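Local coordinates for Slr1438 protein (PDB 3K25), which is of uncertain function but probably binds carbohydrate and may act as an isomerase on sugars such as aldoses, at residues G62-L67 with F163-F168; P216-I221 with L251-W256. All blocks are in the same frame, centred on the assembly; numbering follows the deposited sequence.

Contact 1. Residues G62-L67 with F163-F168; sequences GGIPIL and FHPYFF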
loop_
_atom_site.group_PDB
_atom_site.type_symbol
_atom_site.label_atom_id
_atom_site.label_comp_id
_atom_site.label_asym_id
_atom_site.label_seq_id
_atom_site.Cartn_x
_atom_site.Cartn_y
_atom_site.Cartn_z
ATOM N N GLY A 62 -3.867 -2.868 -8.547
ATOM C CA GLY A 62 -3.391 -4.183 -8.184
ATOM C C GLY A 62 -2.055 -4.004 -7.510
ATOM O O GLY A 62 -1.587 -2.880 -7.380
ATOM N N GLY A 63 -1.436 -5.095 -7.084
ATOM C CA GLY A 63 -0.155 -4.967 -6.425
ATOM C C GLY A 63 -0.275 -4.280 -5.075
ATOM O O GLY A 63 -1.327 -4.337 -4.421
ATOM N N ILE A 64 0.799 -3.614 -4.660
ATOM C CA ILE A 64 0.811 -2.941 -3.376
ATOM C C ILE A 64 1.273 -1.486 -3.469
ATOM O O ILE A 64 2.427 -1.156 -3.173
ATOM C CB ILE A 64 1.701 -3.709 -2.389
ATOM C CG1 ILE A 64 1.325 -5.191 -2.415
ATOM C CG2 ILE A 64 1.493 -3.170 -0.979
ATOM C CD1 ILE A 64 2.230 -6.063 -1.592
ATOM N N PRO A 65 0.375 -0.594 -3.910
ATOM C CA PRO A 65 0.737 0.823 -4.021
ATOM C C PRO A 65 1.067 1.461 -2.658
ATOM O O PRO A 65 0.524 1.080 -1.610
ATOM C CB PRO A 65 -0.497 1.439 -4.680
ATOM C CG PRO A 65 -0.992 0.302 -5.572
ATOM C CD PRO A 65 -0.890 -0.871 -4.620
ATOM N N ILE A 66 1.980 2.425 -2.695
ATOM C CA ILE A 66 2.435 3.135 -1.508
ATOM C C ILE A 66 1.787 4.509 -1.449
ATOM O O ILE A 66 1.786 5.241 -2.444
ATOM C CB ILE A 66 3.966 3.290 -1.560
ATOM C CG1 ILE A 66 4.603 1.900 -1.592
ATOM C CG2 ILE A 66 4.468 4.116 -0.381
ATOM C CD1 ILE A 66 6.083 1.919 -1.860
ATOM N N LEU A 67 1.246 4.859 -0.281
ATOM C CA LEU A 67 0.586 6.155 -0.090
ATOM C C LEU A 67 1.435 7.082 0.795
ATOM O O LEU A 67 1.586 6.837 2.007
ATOM C CB LEU A 67 -0.801 5.946 0.541
ATOM C CG LEU A 67 -1.592 4.708 0.068
ATOM C CD1 LEU A 67 -2.906 4.640 0.827
ATOM C CD2 LEU A 67 -1.838 4.752 -1.433
ATOM N N PHE A 163 -0.154 1.517 2.828
ATOM C CA PHE A 163 0.084 0.458 1.858
ATOM C C PHE A 163 -1.298 0.047 1.399
ATOM O O PHE A 163 -2.209 -0.135 2.214
ATOM C CB PHE A 163 0.863 -0.695 2.497
ATOM C CG PHE A 163 2.309 -0.349 2.788
ATOM C CD1 PHE A 163 3.299 -0.584 1.840
ATOM C CD2 PHE A 163 2.667 0.266 3.986
ATOM C CE1 PHE A 163 4.630 -0.210 2.079
ATOM C CE2 PHE A 163 3.988 0.644 4.239
ATOM C CZ PHE A 163 4.972 0.406 3.281
ATOM N N HIS A 164 -1.443 -0.088 0.087
ATOM C CA HIS A 164 -2.719 -0.384 -0.538
ATOM C C HIS A 164 -2.740 -1.753 -1.234
ATOM O O HIS A 164 -3.067 -1.851 -2.421
ATOM C CB HIS A 164 -2.975 0.760 -1.531
ATOM C CG HIS A 164 -4.339 0.773 -2.135
ATOM N ND1 HIS A 164 -5.036 1.943 -2.343
ATOM C CD2 HIS A 164 -5.103 -0.218 -2.652
ATOM C CE1 HIS A 164 -6.170 1.672 -2.966
ATOM N NE2 HIS A 164 -6.235 0.368 -3.166
ATOM N N PRO A 165 -2.424 -2.830 -0.503
ATOM C CA PRO A 165 -2.423 -4.159 -1.130
ATOM C C PRO A 165 -3.752 -4.613 -1.735
ATOM O O PRO A 165 -4.816 -4.468 -1.127
ATOM C CB PRO A 165 -1.975 -5.078 0.006
ATOM C CG PRO A 165 -2.608 -4.429 1.206
ATOM C CD PRO A 165 -2.298 -2.942 0.963
ATOM N N TYR A 166 -3.666 -5.170 -2.939
ATOM C CA TYR A 166 -4.821 -5.712 -3.651
ATOM C C TYR A 166 -4.729 -7.235 -3.564
ATOM O O TYR A 166 -4.047 -7.858 -4.382
ATOM C CB TYR A 166 -4.777 -5.325 -5.124
ATOM C CG TYR A 166 -5.053 -3.877 -5.416
ATOM C CD1 TYR A 166 -6.282 -3.481 -5.932
ATOM C CD2 TYR A 166 -4.069 -2.910 -5.231
ATOM C CE1 TYR A 166 -6.526 -2.167 -6.270
ATOM C CE2 TYR A 166 -4.297 -1.585 -5.564
ATOM C CZ TYR A 166 -5.530 -1.216 -6.089
ATOM O OH TYR A 166 -5.759 0.090 -6.466
ATOM N N PHE A 167 -5.397 -7.837 -2.584
ATOM C CA PHE A 167 -5.355 -9.287 -2.445
ATOM C C PHE A 167 -6.327 -9.973 -3.392
ATOM O O PHE A 167 -7.467 -9.515 -3.566
ATOM C CB PHE A 167 -5.652 -9.669 -1.012
ATOM C CG PHE A 167 -4.663 -9.111 -0.042
ATOM C CD1 PHE A 167 -3.336 -9.525 -0.079
ATOM C CD2 PHE A 167 -5.052 -8.166 0.908
ATOM C CE1 PHE A 167 -2.410 -9.017 0.810
ATOM C CE2 PHE A 167 -4.134 -7.648 1.806
ATOM C CZ PHE A 167 -2.803 -8.074 1.762
ATOM N N PHE A 168 -5.862 -11.059 -4.019
ATOM C CA PHE A 168 -6.684 -11.804 -4.974
ATOM C C PHE A 168 -7.901 -12.330 -4.252
ATOM O O PHE A 168 -7.794 -12.852 -3.147
ATOM C CB PHE A 168 -5.898 -12.970 -5.586
ATOM C CG PHE A 168 -6.633 -13.684 -6.706
ATOM C CD1 PHE A 168 -7.032 -12.991 -7.850
ATOM C CD2 PHE A 168 -6.921 -15.046 -6.616
ATOM C CE1 PHE A 168 -7.707 -13.644 -8.890
ATOM C CE2 PHE A 168 -7.594 -15.703 -7.652
ATOM C CZ PHE A 168 -7.987 -14.998 -8.789
#

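Contact 2. Residues P216-I221 with L251-W256; sequences PRAHFI and LCLEPW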
loop_
_atom_site.group_PDB
_atom_site.type_symbol
_atom_site.label_atom_id
_atom_site.label_comp_id
_atom_site.label_asym_id
_atom_site.label_seq_id
_atom_site.Cartn_x
_atom_site.Cartn_y
_atom_site.Cartn_z
ATOM N N PRO A 216 -3.149 -4.740 16.366
ATOM C CA PRO A 216 -2.143 -4.333 15.385
ATOM C C PRO A 216 -2.143 -5.341 14.229
ATOM O O PRO A 216 -1.105 -5.605 13.617
ATOM C CB PRO A 216 -0.857 -4.375 16.195
ATOM C CG PRO A 216 -1.083 -5.591 17.066
ATOM C CD PRO A 216 -2.518 -5.389 17.532
ATOM N N ARG A 217 -3.314 -5.908 13.948
ATOM C CA ARG A 217 -3.446 -6.890 12.881
ATOM C C ARG A 217 -4.874 -7.029 12.392
ATOM O O ARG A 217 -5.795 -6.460 12.959
ATOM C CB ARG A 217 -2.957 -8.266 13.347
ATOM C CG ARG A 217 -3.749 -8.873 14.507
ATOM C CD ARG A 217 -3.336 -10.322 14.765
ATOM N NE ARG A 217 -1.882 -10.487 14.783
ATOM C CZ ARG A 217 -1.063 -9.977 15.705
ATOM N NH1 ARG A 217 -1.544 -9.261 16.720
ATOM N NH2 ARG A 217 0.250 -10.163 15.596
ATOM N N ALA A 218 -5.035 -7.819 11.335
ATOM C CA ALA A 218 -6.331 -8.085 10.708
ATOM C C ALA A 218 -6.124 -9.171 9.636
ATOM O O ALA A 218 -5.006 -9.382 9.159
ATOM C CB ALA A 218 -6.877 -6.808 10.075
ATOM N N HIS A 219 -7.194 -9.863 9.259
ATOM C CA HIS A 219 -7.067 -10.909 8.254
ATOM C C HIS A 219 -8.414 -11.297 7.686
ATOM O O HIS A 219 -9.446 -10.772 8.096
ATOM C CB HIS A 219 -6.384 -12.153 8.851
ATOM C CG HIS A 219 -7.268 -12.974 9.742
ATOM N ND1 HIS A 219 -8.348 -13.690 9.268
ATOM C CD2 HIS A 219 -7.227 -13.200 11.077
ATOM C CE1 HIS A 219 -8.932 -14.321 10.270
ATOM N NE2 HIS A 219 -8.271 -14.042 11.380
ATOM N N PHE A 220 -8.390 -12.200 6.715
ATOM C CA PHE A 220 -9.615 -12.694 6.099
ATOM C C PHE A 220 -9.342 -14.093 5.572
ATOM O O PHE A 220 -8.223 -14.411 5.163
ATOM C CB PHE A 220 -10.099 -11.763 4.980
ATOM C CG PHE A 220 -9.300 -11.849 3.715
ATOM C CD1 PHE A 220 -9.588 -12.825 2.757
ATOM C CD2 PHE A 220 -8.278 -10.935 3.459
ATOM C CE1 PHE A 220 -8.874 -12.887 1.553
ATOM C CE2 PHE A 220 -7.554 -10.988 2.257
ATOM C CZ PHE A 220 -7.856 -11.967 1.302
ATOM N N ILE A 221 -10.366 -14.934 5.609
ATOM C CA ILE A 221 -10.216 -16.309 5.167
ATOM C C ILE A 221 -11.138 -16.626 3.999
ATOM O O ILE A 221 -12.349 -16.416 4.075
ATOM C CB ILE A 221 -10.488 -17.281 6.345
ATOM C CG1 ILE A 221 -9.657 -16.844 7.559
ATOM C CG2 ILE A 221 -10.128 -18.718 5.949
ATOM C CD1 ILE A 221 -9.873 -17.675 8.804
ATOM N N LEU A 251 -9.569 -7.779 -2.966
ATOM C CA LEU A 251 -10.057 -7.243 -1.706
ATOM C C LEU A 251 -8.884 -6.544 -1.031
ATOM O O LEU A 251 -7.886 -7.175 -0.694
ATOM C CB LEU A 251 -10.586 -8.363 -0.808
ATOM C CG LEU A 251 -11.096 -7.950 0.575
ATOM C CD1 LEU A 251 -12.242 -6.973 0.432
ATOM C CD2 LEU A 251 -11.539 -9.178 1.343
ATOM N N CYS A 252 -9.000 -5.235 -0.851
ATOM C CA CYS A 252 -7.940 -4.464 -0.218
ATOM C C CYS A 252 -8.153 -4.345 1.297
ATOM O O CYS A 252 -9.194 -3.895 1.759
ATOM C CB CYS A 252 -7.862 -3.056 -0.839
ATOM S SG CYS A 252 -7.566 -2.968 -2.651
ATOM N N LEU A 253 -7.166 -4.784 2.062
ATOM C CA LEU A 253 -7.198 -4.694 3.514
ATOM C C LEU A 253 -5.949 -3.851 3.727
ATOM O O LEU A 253 -4.847 -4.381 3.844
ATOM C CB LEU A 253 -7.035 -6.081 4.134
ATOM C CG LEU A 253 -7.397 -6.178 5.614
ATOM C CD1 LEU A 253 -8.788 -5.624 5.811
ATOM C CD2 LEU A 253 -7.333 -7.624 6.082
ATOM N N GLU A 254 -6.130 -2.536 3.765
ATOM C CA GLU A 254 -5.011 -1.609 3.846
ATOM C C GLU A 254 -4.670 -0.880 5.151
ATOM O O GLU A 254 -5.521 -0.237 5.775
ATOM C CB GLU A 254 -5.176 -0.556 2.739
ATOM C CG GLU A 254 -6.196 -0.922 1.674
ATOM C CD GLU A 254 -6.637 0.271 0.850
ATOM O OE1 GLU A 254 -7.573 0.130 0.024
ATOM O OE2 GLU A 254 -6.044 1.355 1.024
ATOM N N PRO A 255 -3.397 -0.960 5.564
ATOM C CA PRO A 255 -2.921 -0.301 6.781
ATOM C C PRO A 255 -2.494 1.141 6.465
ATOM O O PRO A 255 -1.640 1.363 5.611
ATOM C CB PRO A 255 -1.748 -1.184 7.206
ATOM C CG PRO A 255 -1.188 -1.624 5.896
ATOM C CD PRO A 255 -2.421 -1.962 5.095
ATOM N N TRP A 256 -3.106 2.107 7.149
ATOM C CA TRP A 256 -2.815 3.537 6.969
ATOM C C TRP A 256 -2.350 4.120 8.289
ATOM O O TRP A 256 -2.902 3.787 9.344
ATOM C CB TRP A 256 -4.074 4.301 6.555
ATOM C CG TRP A 256 -4.541 4.069 5.161
ATOM C CD1 TRP A 256 -4.174 3.053 4.316
ATOM C CD2 TRP A 256 -5.511 4.847 4.454
ATOM N NE1 TRP A 256 -4.859 3.156 3.130
ATOM C CE2 TRP A 256 -5.687 4.248 3.189
ATOM C CE3 TRP A 256 -6.251 5.994 4.769
ATOM C CZ2 TRP A 256 -6.571 4.757 2.239
ATOM C CZ3 TRP A 256 -7.131 6.500 3.823
ATOM C CH2 TRP A 256 -7.283 5.880 2.574
#

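Contact 1. Residues G62-L67 with F163-F168
The two segments run antiparallel and are tightest where Tyr-166 lies against the backbone of Gly-62 and Gly-63. Its CG stands anti to the carbonyl carbon (chi1 -71°), which lays the ring on the glycine backbone: Gly-62 CA makes a CH-pi contact 3.5 Å from the Tyr-166 ring centroid, over one face, and Gly-62 N covers the same face. At the ring edge, in plane, sit Gly-63 O and Pro-65 CD, the latter 3.6 Å from Tyr-166 CE2. Two backbone bonds fix the register: Tyr-166 N to Gly-63 O (2.9 Å), nearly along the C=O axis, and His-164 N to Pro-65 O (2.8 Å), in the carbonyl plane. An alanine here in place of Tyr-166 would remove the ring that covers Gly-62 and meets Pro-65 at its edge, and would probably loosen the packing of the glycine backbone. Packing is looser toward Phe-163, where Ile-64 CG2 meets the ring edge at Phe-163 CD1 (4.2 Å) and Leu-67 CD2 approaches His-164 CB at 4.2 Å. No touching residue is exposed, so this loose end is still interior. The Ile-66/Phe-163 pair is an antiparallel non-hydrogen-bonded bridge, joining short strand 66-67 to strand 157-168 within the beta-sandwich fold of the galactose mutarotase superfamily.

Contact 2. Residues P216-I221 with L251-W256
With CG anti to its backbone N (chi1 -165°), Leu-253 places CD2 against strand 217-221, while Phe-220 has its CG between the backbone N and the carbonyl carbon (chi1 75°), a setting that presents the ring to Leu-251 and Leu-253. Leu-251 likewise carries its CG anti to the backbone N, and its CD2 ends 4.1 Å above the plane of the Phe-220 ring, over the centre. This is a CH-pi contact, with Leu-251 CD2 at 4.2 Å from the Phe-220 centroid. Leu-253 CD2 comes to the same ring from another direction: it lies at the edge, near the plane, 4.3 Å from Phe-220 CD2. One methyl thus fills a face and another an edge. The Leu-253 CD2 methyl also meets Ala-218 CB (4.1 Å) and rests on the backbone at His-219 N (3.9 Å), although the His-219 CB leaves on the far side of its strand.

The strands are almost antiparallel, at 175°, but their axes stay 8.6 Å apart and no hydrogen bond crosses between them. Their backbones pair within separate sheets instead, Ala-218 with Val-231 and Phe-220 with Ile-229 on one side, Leu-251 with Phe-167 on the other. The geometry is that of two sheets packed face to face in a beta sandwich. Phe-167 and Val-231 extend the apolar layer.

Glu-254 belongs to the other face of its strand, where its OE2 accepts a bond from Trp-256 NE1 (3.0 Å) through the anti lone pair, the oxygen lying somewhat out of the indole plane. The chemistry therefore divides by face: the interface between the sheets is held by shape and hydrophobic burial, whereas a buried carboxylate on the reverse face receives an N-H that would probably help to stabilise its charged form.

From the N terminus the chain builds a small sheet of strands between 14 and 44 before it reaches 62-67, then passes through 95 residues, about half of them in strands, before 163-168 returns to close contact 1. Contact 2 opens only later, at 216-221, and 251-256 closes it across a loop of 29 residues. The two loops therefore stand in series, neither nested nor crossed. Spatially they adjoin, with centres about 11 Å apart, because strands 157-168 and 250-256 are sheet neighbours; Phe-163 N lies 3.2 Å from Pro-255 O, a probable hydrogen bond. Contact 1 extends this sheet edgewise to strand 66-67, whereas contact 2 fastens it to the opposing sheet through strand 217-222.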